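Histidine kinase (Paraburkholderia phymatum, PDB 6NB0) probably uses ATP to phosphorylate a histidine side chain of a protein, as the sensor kinases of phosphorelay signalling do. Local coordinates at residues A47-E52 and R175-L180; I156-N161 and T195-D200; L208-S213 and L278-S283; A219-P224 and A236-P241. All coordinates share one frame; numbering follows the deposited sequence. Where two conformers were deposited one is given.

Contact 1: A47-E52 and R175-L180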
loop_
_atom_site.group_PDB
_atom_site.type_symbol
_atom_site.label_atom_id
_atom_site.label_comp_id
_atom_site.label_asym_id
_atom_site.label_seq_id
_atom_site.Cartn_x
_atom_site.Cartn_y
_atom_site.Cartn_z
ATOM N N ALA A 47 -4.283 -0.124 -10.795
ATOM C CA ALA A 47 -3.630 -0.966 -9.793
ATOM C C ALA A 47 -2.793 -0.131 -8.827
ATOM O O ALA A 47 -2.743 -0.418 -7.629
ATOM C CB ALA A 47 -2.762 -2.030 -10.468
ATOM N N ARG A 48 -2.119 0.896 -9.336
ATOM C CA ARG A 48 -1.332 1.779 -8.477
ATOM C C ARG A 48 -2.229 2.506 -7.462
ATOM O O ARG A 48 -1.915 2.557 -6.260
ATOM C CB ARG A 48 -0.556 2.750 -9.374
ATOM C CG ARG A 48 0.453 3.686 -8.710
ATOM C CD ARG A 48 -0.136 5.066 -8.588
ATOM N NE ARG A 48 0.837 6.019 -8.073
ATOM C CZ ARG A 48 1.431 6.947 -8.804
ATOM N NH1 ARG A 48 1.138 7.062 -10.093
ATOM N NH2 ARG A 48 2.311 7.766 -8.240
ATOM N N ARG A 49 -3.332 3.101 -7.940
ATOM C CA ARG A 49 -4.295 3.772 -7.063
ATOM C C ARG A 49 -4.885 2.811 -6.041
ATOM O O ARG A 49 -5.081 3.174 -4.870
ATOM C CB ARG A 49 -5.431 4.382 -7.896
ATOM C CG ARG A 49 -5.000 5.560 -8.784
ATOM C CD ARG A 49 -4.863 6.864 -7.959
ATOM N NE ARG A 49 -4.454 7.943 -8.859
ATOM C CZ ARG A 49 -3.222 8.413 -8.993
ATOM N NH1 ARG A 49 -2.205 7.956 -8.238
ATOM N NH2 ARG A 49 -3.010 9.366 -9.902
ATOM N N SER A 50 -5.227 1.597 -6.477
ATOM C CA SER A 50 -5.713 0.591 -5.536
ATOM C C SER A 50 -4.691 0.303 -4.432
ATOM O O SER A 50 -5.062 0.171 -3.260
ATOM C CB SER A 50 -6.060 -0.702 -6.281
ATOM O OG SER A 50 -6.967 -0.425 -7.346
ATOM N N ALA A 51 -3.413 0.158 -4.788
ATOM C CA ALA A 51 -2.400 -0.162 -3.783
ATOM C C ALA A 51 -2.159 1.010 -2.833
ATOM O O ALA A 51 -1.982 0.805 -1.617
ATOM C CB ALA A 51 -1.094 -0.590 -4.473
ATOM N N GLU A 52 -2.154 2.243 -3.365
ATOM C CA GLU A 52 -2.067 3.445 -2.529
ATOM C C GLU A 52 -3.218 3.506 -1.532
ATOM O O GLU A 52 -3.020 3.813 -0.348
ATOM C CB GLU A 52 -2.110 4.707 -3.402
ATOM C CG GLU A 52 -0.934 4.888 -4.361
ATOM C CD GLU A 52 -1.047 6.184 -5.173
ATOM O OE1 GLU A 52 -2.003 6.324 -5.963
ATOM O OE2 GLU A 52 -0.189 7.074 -4.994
ATOM N N ARG A 175 -0.353 13.084 -4.807
ATOM C CA ARG A 175 -1.213 12.701 -3.676
ATOM C C ARG A 175 -2.629 13.250 -3.829
ATOM O O ARG A 175 -3.601 12.571 -3.490
ATOM C CB ARG A 175 -0.609 13.196 -2.355
ATOM C CG ARG A 175 0.722 12.557 -1.998
ATOM C CD ARG A 175 0.648 11.057 -1.832
ATOM N NE ARG A 175 1.846 10.572 -1.147
ATOM C CZ ARG A 175 2.216 9.294 -1.053
ATOM N NH1 ARG A 175 3.328 8.985 -0.391
ATOM N NH2 ARG A 175 1.500 8.328 -1.628
ATOM N N LEU A 176 -2.763 14.495 -4.289
ATOM C CA LEU A 176 -4.099 15.020 -4.558
ATOM C C LEU A 176 -4.793 14.211 -5.631
ATOM O O LEU A 176 -6.017 14.004 -5.572
ATOM C CB LEU A 176 -4.010 16.493 -4.967
ATOM C CG LEU A 176 -3.508 17.379 -3.818
ATOM C CD1 LEU A 176 -2.932 18.718 -4.349
ATOM C CD2 LEU A 176 -4.632 17.637 -2.796
ATOM N N ALA A 177 -4.039 13.770 -6.642
ATOM C CA ALA A 177 -4.640 12.944 -7.680
ATOM C C ALA A 177 -5.156 11.647 -7.093
ATOM O O ALA A 177 -6.241 11.203 -7.442
ATOM C CB ALA A 177 -3.636 12.636 -8.794
ATOM N N ALA A 178 -4.374 11.012 -6.219
ATOM C CA ALA A 178 -4.846 9.785 -5.580
ATOM C C ALA A 178 -6.100 10.053 -4.745
ATOM O O ALA A 178 -7.057 9.263 -4.758
ATOM C CB ALA A 178 -3.711 9.210 -4.720
ATOM N N ALA A 179 -6.115 11.175 -4.020
ATOM C CA ALA A 179 -7.250 11.503 -3.161
ATOM C C ALA A 179 -8.521 11.721 -3.967
ATOM O O ALA A 179 -9.589 11.221 -3.595
ATOM C CB ALA A 179 -6.926 12.738 -2.308
ATOM N N LEU A 180 -8.428 12.451 -5.083
ATOM C CA LEU A 180 -9.621 12.690 -5.885
ATOM C C LEU A 180 -10.078 11.413 -6.569
ATOM O O LEU A 180 -11.283 11.154 -6.668
ATOM C CB LEU A 180 -9.364 13.784 -6.914
ATOM C CG LEU A 180 -9.005 15.151 -6.296
ATOM C CD1 LEU A 180 -8.642 16.099 -7.410
ATOM C CD2 LEU A 180 -10.163 15.717 -5.496
#

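Contact 2: I156-N161 and T195-D200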
loop_
_atom_site.group_PDB
_atom_site.type_symbol
_atom_site.label_atom_id
_atom_site.label_comp_id
_atom_site.label_asym_id
_atom_site.label_seq_id
_atom_site.Cartn_x
_atom_site.Cartn_y
_atom_site.Cartn_z
ATOM N N ILE A 156 -22.257 3.614 -14.371
ATOM C CA ILE A 156 -22.369 4.854 -13.593
ATOM C C ILE A 156 -21.951 6.021 -14.471
ATOM O O ILE A 156 -20.895 5.971 -15.120
ATOM C CB ILE A 156 -21.510 4.788 -12.318
ATOM C CG1 ILE A 156 -21.800 3.513 -11.504
ATOM C CG2 ILE A 156 -21.679 6.050 -11.462
ATOM C CD1 ILE A 156 -23.250 3.278 -11.241
ATOM N N VAL A 157 -22.768 7.076 -14.490
ATOM C CA VAL A 157 -22.451 8.291 -15.236
ATOM C C VAL A 157 -21.648 9.196 -14.313
ATOM O O VAL A 157 -22.048 9.427 -13.163
ATOM C CB VAL A 157 -23.736 8.985 -15.728
ATOM C CG1 VAL A 157 -23.419 10.319 -16.414
ATOM C CG2 VAL A 157 -24.504 8.050 -16.693
ATOM N N LEU A 158 -20.496 9.671 -14.786
ATOM C CA LEU A 158 -19.707 10.649 -14.045
ATOM C C LEU A 158 -19.946 12.036 -14.618
ATOM O O LEU A 158 -19.943 12.219 -15.838
ATOM C CB LEU A 158 -18.209 10.322 -14.101
ATOM C CG LEU A 158 -17.774 8.950 -13.565
ATOM C CD1 LEU A 158 -16.238 8.822 -13.601
ATOM C CD2 LEU A 158 -18.308 8.722 -12.140
ATOM N N ALA A 159 -20.113 13.025 -13.735
ATOM C CA ALA A 159 -20.304 14.406 -14.164
ATOM C C ALA A 159 -19.307 15.271 -13.421
ATOM O O ALA A 159 -19.049 15.059 -12.230
ATOM C CB ALA A 159 -21.742 14.922 -13.914
ATOM N N LEU A 160 -18.715 16.211 -14.137
ATOM C CA LEU A 160 -17.806 17.172 -13.532
ATOM C C LEU A 160 -18.451 18.538 -13.632
ATOM O O LEU A 160 -18.829 18.973 -14.726
ATOM C CB LEU A 160 -16.438 17.162 -14.214
ATOM C CG LEU A 160 -15.461 18.267 -13.782
ATOM C CD1 LEU A 160 -15.011 18.108 -12.297
ATOM C CD2 LEU A 160 -14.271 18.307 -14.752
ATOM N N ASN A 161 -18.582 19.207 -12.494
ATOM C CA ASN A 161 -19.131 20.559 -12.423
ATOM C C ASN A 161 -18.075 21.467 -11.809
ATOM O O ASN A 161 -17.828 21.410 -10.599
ATOM C CB ASN A 161 -20.419 20.575 -11.601
ATOM C CG ASN A 161 -20.969 21.970 -11.411
ATOM O OD1 ASN A 161 -20.819 22.829 -12.276
ATOM N ND2 ASN A 161 -21.610 22.204 -10.269
ATOM N N THR A 195 -26.915 5.368 -11.889
ATOM C CA THR A 195 -26.696 6.503 -10.994
ATOM C C THR A 195 -25.680 7.474 -11.582
ATOM O O THR A 195 -24.745 7.078 -12.280
ATOM C CB THR A 195 -26.211 5.983 -9.623
ATOM O OG1 THR A 195 -27.280 5.237 -9.021
ATOM C CG2 THR A 195 -25.800 7.138 -8.686
ATOM N N THR A 196 -25.881 8.762 -11.309
ATOM C CA THR A 196 -24.916 9.802 -11.647
ATOM C C THR A 196 -24.104 10.186 -10.410
ATOM O O THR A 196 -24.675 10.567 -9.385
ATOM C CB THR A 196 -25.620 11.039 -12.209
ATOM O OG1 THR A 196 -26.339 10.668 -13.387
ATOM C CG2 THR A 196 -24.595 12.131 -12.557
ATOM N N VAL A 197 -22.782 10.094 -10.523
ATOM C CA VAL A 197 -21.842 10.582 -9.508
ATOM C C VAL A 197 -21.265 11.906 -9.989
ATOM O O VAL A 197 -20.709 11.983 -11.087
ATOM C CB VAL A 197 -20.728 9.555 -9.236
ATOM C CG1 VAL A 197 -19.659 10.143 -8.282
ATOM C CG2 VAL A 197 -21.335 8.260 -8.638
ATOM N N THR A 198 -21.411 12.960 -9.189
ATOM C CA THR A 198 -20.977 14.292 -9.600
ATOM C C THR A 198 -19.787 14.716 -8.751
ATOM O O THR A 198 -19.858 14.669 -7.517
ATOM C CB THR A 198 -22.118 15.303 -9.453
ATOM O OG1 THR A 198 -23.189 14.953 -10.338
ATOM C CG2 THR A 198 -21.631 16.738 -9.738
ATOM N N LEU A 199 -18.702 15.130 -9.415
ATOM C CA LEU A 199 -17.584 15.801 -8.763
ATOM C C LEU A 199 -17.754 17.304 -8.962
ATOM O O LEU A 199 -17.747 17.780 -10.108
ATOM C CB LEU A 199 -16.259 15.319 -9.361
ATOM C CG LEU A 199 -14.978 16.042 -8.910
ATOM C CD1 LEU A 199 -14.807 15.947 -7.403
ATOM C CD2 LEU A 199 -13.775 15.427 -9.611
ATOM N N ASP A 200 -17.968 18.036 -7.869
ATOM C CA ASP A 200 -18.010 19.503 -7.871
ATOM C C ASP A 200 -16.671 20.007 -7.355
ATOM O O ASP A 200 -16.188 19.503 -6.338
ATOM C CB ASP A 200 -19.103 20.045 -6.941
ATOM C CG ASP A 200 -20.488 19.843 -7.474
ATOM O OD1 ASP A 200 -20.638 19.617 -8.683
ATOM O OD2 ASP A 200 -21.436 19.935 -6.675
HETATM O O HOH W 1 -23.533 19.915 -8.541
#

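Contact 3: L208-S213 and L278-S283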
loop_
_atom_site.group_PDB
_atom_site.type_symbol
_atom_site.label_atom_id
_atom_site.label_comp_id
_atom_site.label_asym_id
_atom_site.label_seq_id
_atom_site.Cartn_x
_atom_site.Cartn_y
_atom_site.Cartn_z
ATOM N N LEU A 208 -9.024 24.970 -1.776
ATOM C CA LEU A 208 -9.617 24.112 -2.806
ATOM C C LEU A 208 -10.699 23.257 -2.166
ATOM O O LEU A 208 -10.454 22.617 -1.138
ATOM C CB LEU A 208 -8.568 23.198 -3.440
ATOM C CG LEU A 208 -9.085 22.038 -4.303
ATOM C CD1 LEU A 208 -9.693 22.523 -5.629
ATOM C CD2 LEU A 208 -8.001 20.968 -4.582
ATOM N N ARG A 209 -11.885 23.226 -2.783
ATOM C CA ARG A 209 -13.017 22.449 -2.290
ATOM C C ARG A 209 -13.451 21.489 -3.386
ATOM O O ARG A 209 -13.749 21.923 -4.502
ATOM C CB ARG A 209 -14.185 23.356 -1.893
ATOM C CG ARG A 209 -13.814 24.438 -0.890
ATOM C CD ARG A 209 -14.942 25.451 -0.715
ATOM N NE ARG A 209 -15.404 26.000 -1.989
ATOM C CZ ARG A 209 -16.211 27.049 -2.107
ATOM N NH1 ARG A 209 -16.648 27.683 -1.026
ATOM N NH2 ARG A 209 -16.580 27.471 -3.309
ATOM N N ALA A 210 -13.469 20.197 -3.072
ATOM C CA ALA A 210 -13.928 19.160 -3.997
ATOM C C ALA A 210 -14.967 18.323 -3.273
ATOM O O ALA A 210 -14.700 17.824 -2.172
ATOM C CB ALA A 210 -12.773 18.272 -4.467
ATOM N N THR A 211 -16.146 18.174 -3.879
ATOM C CA THR A 211 -17.244 17.434 -3.271
ATOM C C THR A 211 -17.754 16.427 -4.284
ATOM O O THR A 211 -17.965 16.775 -5.450
ATOM C CB THR A 211 -18.380 18.370 -2.840
ATOM O OG1 THR A 211 -17.893 19.254 -1.824
ATOM C CG2 THR A 211 -19.553 17.562 -2.295
ATOM N N VAL A 212 -17.923 15.181 -3.849
ATOM C CA VAL A 212 -18.568 14.155 -4.661
ATOM C C VAL A 212 -19.945 13.918 -4.055
ATOM O O VAL A 212 -20.062 13.719 -2.840
ATOM C CB VAL A 212 -17.730 12.866 -4.721
ATOM C CG1 VAL A 212 -18.522 11.750 -5.360
ATOM C CG2 VAL A 212 -16.430 13.092 -5.510
ATOM N N SER A 213 -20.994 14.018 -4.876
ATOM C CA SER A 213 -22.353 13.822 -4.399
ATOM C C SER A 213 -23.067 12.821 -5.291
ATOM O O SER A 213 -22.881 12.812 -6.512
ATOM C CB SER A 213 -23.141 15.141 -4.336
ATOM O OG SER A 213 -23.249 15.755 -5.604
ATOM N N LEU A 278 -19.173 13.243 -0.091
ATOM C CA LEU A 278 -17.821 13.253 0.460
ATOM C C LEU A 278 -17.256 14.640 0.187
ATOM O O LEU A 278 -17.325 15.120 -0.955
ATOM C CB LEU A 278 -16.933 12.198 -0.212
ATOM C CG LEU A 278 -17.432 10.742 -0.234
ATOM C CD1 LEU A 278 -16.452 9.827 -0.992
ATOM C CD2 LEU A 278 -17.657 10.215 1.212
ATOM N N LYS A 279 -16.720 15.295 1.213
ATOM C CA LYS A 279 -16.252 16.668 1.067
ATOM C C LYS A 279 -14.765 16.688 1.382
ATOM O O LYS A 279 -14.353 16.281 2.476
ATOM C CB LYS A 279 -17.005 17.634 1.979
ATOM C CG LYS A 279 -18.495 17.819 1.594
ATOM C CD LYS A 279 -19.184 18.762 2.568
ATOM C CE LYS A 279 -20.674 18.775 2.334
ATOM N NZ LYS A 279 -21.336 19.852 3.146
ATOM N N PHE A 280 -13.980 17.186 0.431
ATOM C CA PHE A 280 -12.527 17.285 0.525
ATOM C C PHE A 280 -12.135 18.764 0.470
ATOM O O PHE A 280 -12.633 19.513 -0.375
ATOM C CB PHE A 280 -11.904 16.461 -0.622
ATOM C CG PHE A 280 -10.391 16.506 -0.686
ATOM C CD1 PHE A 280 -9.739 17.519 -1.376
ATOM C CD2 PHE A 280 -9.628 15.508 -0.086
ATOM C CE1 PHE A 280 -8.336 17.543 -1.451
ATOM C CE2 PHE A 280 -8.219 15.535 -0.151
ATOM C CZ PHE A 280 -7.587 16.544 -0.831
ATOM N N ARG A 281 -11.269 19.203 1.389
ATOM C CA ARG A 281 -10.725 20.553 1.320
ATOM C C ARG A 281 -9.217 20.506 1.502
ATOM O O ARG A 281 -8.708 19.729 2.315
ATOM C CB ARG A 281 -11.263 21.497 2.427
ATOM C CG ARG A 281 -12.744 21.708 2.556
ATOM C CD ARG A 281 -12.974 22.810 3.631
ATOM N NE ARG A 281 -12.360 22.523 4.938
ATOM C CZ ARG A 281 -11.239 23.084 5.405
ATOM N NH1 ARG A 281 -10.577 23.976 4.680
ATOM N NH2 ARG A 281 -10.772 22.757 6.606
ATOM N N ALA A 282 -8.513 21.390 0.799
ATOM C CA ALA A 282 -7.060 21.476 0.895
ATOM C C ALA A 282 -6.670 22.936 0.768
ATOM O O ALA A 282 -7.286 23.668 -0.006
ATOM C CB ALA A 282 -6.374 20.625 -0.197
ATOM N N SER A 283 -5.664 23.362 1.536
ATOM C CA SER A 283 -5.197 24.731 1.447
ATOM C C SER A 283 -4.486 24.941 0.118
ATOM O O SER A 283 -3.783 24.062 -0.374
ATOM C CB SER A 283 -4.261 25.062 2.617
ATOM O OG SER A 283 -3.703 26.340 2.456
HETATM O O HOH W 2 -15.605 20.025 -0.214
#

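Contact 4: A219-P224 and A236-P241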
loop_
_atom_site.group_PDB
_atom_site.type_symbol
_atom_site.label_atom_id
_atom_site.label_comp_id
_atom_site.label_asym_id
_atom_site.label_seq_id
_atom_site.Cartn_x
_atom_site.Cartn_y
_atom_site.Cartn_z
ATOM N N ALA A 219 -25.354 -1.198 -0.584
ATOM C CA ALA A 219 -25.269 -2.637 -0.839
ATOM C C ALA A 219 -24.434 -2.965 -2.072
ATOM O O ALA A 219 -23.902 -4.080 -2.167
ATOM C CB ALA A 219 -26.672 -3.243 -0.994
ATOM N N ALA A 220 -24.284 -2.019 -3.008
ATOM C CA ALA A 220 -23.447 -2.279 -4.177
ATOM C C ALA A 220 -21.980 -2.478 -3.801
ATOM O O ALA A 220 -21.246 -3.148 -4.532
ATOM C CB ALA A 220 -23.602 -1.142 -5.187
ATOM N N LEU A 221 -21.534 -1.909 -2.671
ATOM C CA LEU A 221 -20.135 -2.038 -2.253
ATOM C C LEU A 221 -19.713 -3.494 -2.129
ATOM O O LEU A 221 -18.553 -3.843 -2.387
ATOM C CB LEU A 221 -19.944 -1.332 -0.904
ATOM C CG LEU A 221 -19.690 0.172 -0.989
ATOM C CD1 LEU A 221 -19.944 0.816 0.372
ATOM C CD2 LEU A 221 -18.243 0.381 -1.446
ATOM N N THR A 222 -20.626 -4.355 -1.685
ATOM C CA THR A 222 -20.292 -5.743 -1.402
ATOM C C THR A 222 -21.008 -6.712 -2.327
ATOM O O THR A 222 -21.037 -7.909 -2.047
ATOM C CB THR A 222 -20.597 -6.091 0.063
ATOM O OG1 THR A 222 -21.955 -5.762 0.371
ATOM C CG2 THR A 222 -19.670 -5.333 1.010
ATOM N N ASP A 223 -21.583 -6.228 -3.419
ATOM C CA ASP A 223 -22.323 -7.110 -4.317
ATOM C C ASP A 223 -21.344 -7.905 -5.179
ATOM O O ASP A 223 -20.683 -7.324 -6.048
ATOM C CB ASP A 223 -23.279 -6.271 -5.180
ATOM C CG ASP A 223 -24.194 -7.108 -6.056
ATOM O OD1 ASP A 223 -23.930 -8.304 -6.270
ATOM O OD2 ASP A 223 -25.188 -6.549 -6.544
ATOM N N PRO A 224 -21.253 -9.235 -5.008
ATOM C CA PRO A 224 -20.268 -10.016 -5.778
ATOM C C PRO A 224 -20.582 -10.140 -7.255
ATOM O O PRO A 224 -19.712 -10.591 -8.007
ATOM C CB PRO A 224 -20.293 -11.396 -5.097
ATOM C CG PRO A 224 -21.656 -11.497 -4.496
ATOM C CD PRO A 224 -22.029 -10.079 -4.084
ATOM N N ALA A 236 -16.346 -4.192 2.367
ATOM C CA ALA A 236 -17.180 -4.702 3.451
ATOM C C ALA A 236 -17.142 -3.781 4.668
ATOM O O ALA A 236 -18.192 -3.440 5.234
ATOM C CB ALA A 236 -16.737 -6.118 3.837
ATOM N N GLN A 237 -15.936 -3.388 5.101
ATOM C CA GLN A 237 -15.805 -2.523 6.271
ATOM C C GLN A 237 -16.548 -1.212 6.069
ATOM O O GLN A 237 -17.083 -0.652 7.038
ATOM C CB GLN A 237 -14.323 -2.252 6.596
ATOM C CG GLN A 237 -14.080 -1.765 8.032
ATOM C CD GLN A 237 -14.350 -0.268 8.225
ATOM O OE1 GLN A 237 -14.235 0.517 7.285
ATOM N NE2 GLN A 237 -14.733 0.117 9.447
ATOM N N ALA A 238 -16.634 -0.737 4.820
ATOM C CA ALA A 238 -17.265 0.558 4.568
ATOM C C ALA A 238 -18.774 0.514 4.787
ATOM O O ALA A 238 -19.376 1.572 4.997
ATOM C CB ALA A 238 -16.969 1.038 3.147
ATOM N N THR A 239 -19.400 -0.668 4.714
ATOM C CA THR A 239 -20.829 -0.761 5.012
ATOM C C THR A 239 -21.103 -0.797 6.504
ATOM O O THR A 239 -22.270 -0.755 6.901
ATOM C CB THR A 239 -21.459 -2.000 4.356
ATOM O OG1 THR A 239 -20.959 -3.188 4.976
ATOM C CG2 THR A 239 -21.186 -2.057 2.847
ATOM N N HIS A 240 -20.067 -0.888 7.336
ATOM C CA HIS A 240 -20.285 -1.018 8.770
ATOM C C HIS A 240 -20.699 0.324 9.364
ATOM O O HIS A 240 -20.243 1.378 8.908
ATOM C CB HIS A 240 -19.022 -1.484 9.494
ATOM C CG HIS A 240 -18.580 -2.866 9.139
ATOM N ND1 HIS A 240 -17.473 -3.452 9.712
ATOM C CD2 HIS A 240 -19.082 -3.774 8.269
ATOM C CE1 HIS A 240 -17.315 -4.665 9.216
ATOM N NE2 HIS A 240 -18.280 -4.889 8.345
ATOM N N PRO A 241 -21.533 0.302 10.405
ATOM C CA PRO A 241 -21.875 1.539 11.113
ATOM C C PRO A 241 -20.636 2.223 11.664
ATOM O O PRO A 241 -19.774 1.597 12.284
ATOM C CB PRO A 241 -22.797 1.055 12.246
ATOM C CG PRO A 241 -23.365 -0.219 11.766
ATOM C CD PRO A 241 -22.304 -0.855 10.900
#

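Contact 1: A47-E52 and R175-L180
A salt-bridge network lies where helix 44-68 crosses helix 173-189, and Arg49 and Glu52 carry it onto the flat patch made by Ala177 and Ala178. The two helical segments run nearly at right angles (88°), their axes 10.3 Å apart, a spacing that leaves room for long side chains between them. Arg49 spans it: its chain bends at chi2 (-79°) and lays the guanidinium face down over the Ala177-Ala178 peptide, with Ala178 N beneath the centre of the plane and CD 3.8 Å from Ala178 CA. NH2 also meets Ala177 CB at 3.5 Å. Alanine suits both positions, since a methyl group lets the flat cation come down close to the backbone. One turn along, the extended Glu52 reaches the same patch, OE1 lying 3.6 Å from Ala178 CB. In the plane of the guanidinium, Arg49 NH1 donates to the syn side of Glu52 OE1 (2.8 Å), which helps fix the rotation of both groups. Within the kinase fold this is where the first modelled helix, 44-68, which also packs on its copy in the second subunit, meets the helical layer over the sheet. Glu52 OE2 pairs with Arg48 NE in a salt bridge of 3.4 Å and makes a long one to Arg175 NH2 at 4.0 Å. Glu174 adds a second carboxylate, paired with Arg48 and Arg49.

Contact 2: I156-N161 and T195-D200
The amide of Asn161, in one of its two conformers, and the carboxylate of Asp200 are the flat groups, turned almost perpendicular (82°). In that conformer Asn161 ND2 donates from close to its own amide plane, but reaches Asp200 OD1 from above the carboxylate plane, 64° out of it, in a bent bond of 3.2 Å. Chi1 of 176° swings the amide away from its own backbone N, bringing ND2 to the neighbouring acid. Water 1 donates to Asp200 OD2 (2.8 Å) and accepts a weak bond from Asn161 ND2, a possible second bridge in this conformer. This face is mixed and partly open to solvent: Thr196, Thr198, Asn161 and Asp200 lie beside Val157 and Ala159, and small or beta-branched side chains suit a strand. Thr198 OG1 touches Ala159 CB at 3.9 Å.

The other face is greasy. Leu158 and Val197 lie side by side, CD2 of the leucine 3.9 Å from CB of the valine, and Leu160 runs alongside Leu199 in the same way. Just before the strand begins, Ile156 CG2 meets Val197 CG2 at 3.6 Å. Aliphatic chains suit this side because helices 135-154 and 173-189 pack against it.

Five backbone bonds alternate from strand to strand, from Val157 N to Thr195 O (3.0 Å) through to Asn161 N to Leu199 O (2.9 Å). Strands 157-161 and 196-204, joined by a connection that includes strand 168-171 and helix 173-189, thus form a parallel pair at the edge of the mixed sheet, as in the alpha/beta sandwich of histidine kinase ATP-binding domains.

Contact 3: L208-S213 and L278-S283
Backbone hydrogen bonds come first: Leu208 with Ala282, Ala210 with Phe280 and Val212 with Leu278 each pair N to O in both directions, six bonds in all. Leu208 N to Ala282 O is 2.8 Å, while the bond from Ala210 N to Phe280 O is almost straight at 175°. Between these pairs lie the non-hydrogen-bonded ones, Arg209 with Arg281 and Thr211 with Lys279, where CA-H...O contacts fill in; Arg281 CA comes within 3.2 Å of Leu208 O.

Apolar contacts gather on the face of Leu208, Ala210, Val212, Leu278, Phe280 and Ala282. Ala210 CB lies 4.3 Å from Phe280 CB, and the small methyl lets Leu180 settle against it. Chi1 of 178° carries the Phe280 ring away from its backbone N toward helix 173-189, where Leu176 packs on it. Strand 207-214 is the central strand of the mixed five-stranded sheet and 276-283 its neighbour, in one layer of the alpha/beta sandwich expected of a histidine kinase ATP-binding domain; strands 196-204 and 264-267 flank the pair.

The reverse face carries polar and charged side chains. Thr211 and Lys279 run side by side, OG1 of the threonine 3.8 Å from CG of the lysine, whose extended chain carries its amine away from strand 207-214, on the side of Glu266. Arg281 leads away from its partner strand, and Arg209, in one of two conformers, lies by Asp202 and Asp204. Water 2 lies 2.9 Å from Thr211 OG1 and donates to Phe280 O at 3.0 Å, tying a side chain to the opposite backbone.

Contact 4: A219-P224 and A236-P241
Thr222, Leu221 and Thr239 supply most of the surface buried between the loop 219-224 and the end of helix 232-238, both within the connection from strand 207-214 to strand 276-283 of the kinase domain. Thr222 meets the helix with its methyl: CG2 stands 3.5 Å from Ala236 CA and 4.1 Å from Ala236 CB. Its chi1 of 54° leaves CG2 to face Ala236, which presents its CA here, its methyl turned mostly away; a small residue probably suits the spot. Leu221 and Thr239 lie alongside, running in opposite senses, and Thr239 CG2 rests 4.0 Å from both CB and CD1 of Leu221. The same leucine branch, CD1, also reaches Ala238 CB at 4.1 Å. Helix 173-189 borders this small apolar cluster, with Glu189 against Leu221 and Phe186 against Ala238.

Thr239 suits its place by having two different branches. While the methyl joins the cluster, OG1 donates to Ala236 O at 2.8 Å in the carbonyl plane; Thr239 N donates to that same oxygen. The hydroxyl bond helps to hold the methyl toward the loop, and loop and helix end meet through carbon surfaces, by van der Waals and hydrophobic contact.

From the N terminus, contact 1 joins helix 44-68 to helix 173-189, closing a loop of 122 residues. Contact 2 starts inside that loop, at 156-161, and ends beyond it at 195-200, so the two cross, and helix 173-189 lies on the path between the parallel strands. Contact 3 then pairs 208-213 with 278-283 and encloses contact 4, which closes a short loop between 219-224 and 236-241. Asp200 N to Thr211 O and Thr198 O to Ser213 N probably bond contacts 2 and 3 into one sheet. Leu176 and Ala179 of contact 1 pack on Phe280, seating the helix on that sheet. Contact 4 touches none of the others, its centre about 20 Å or more from theirs.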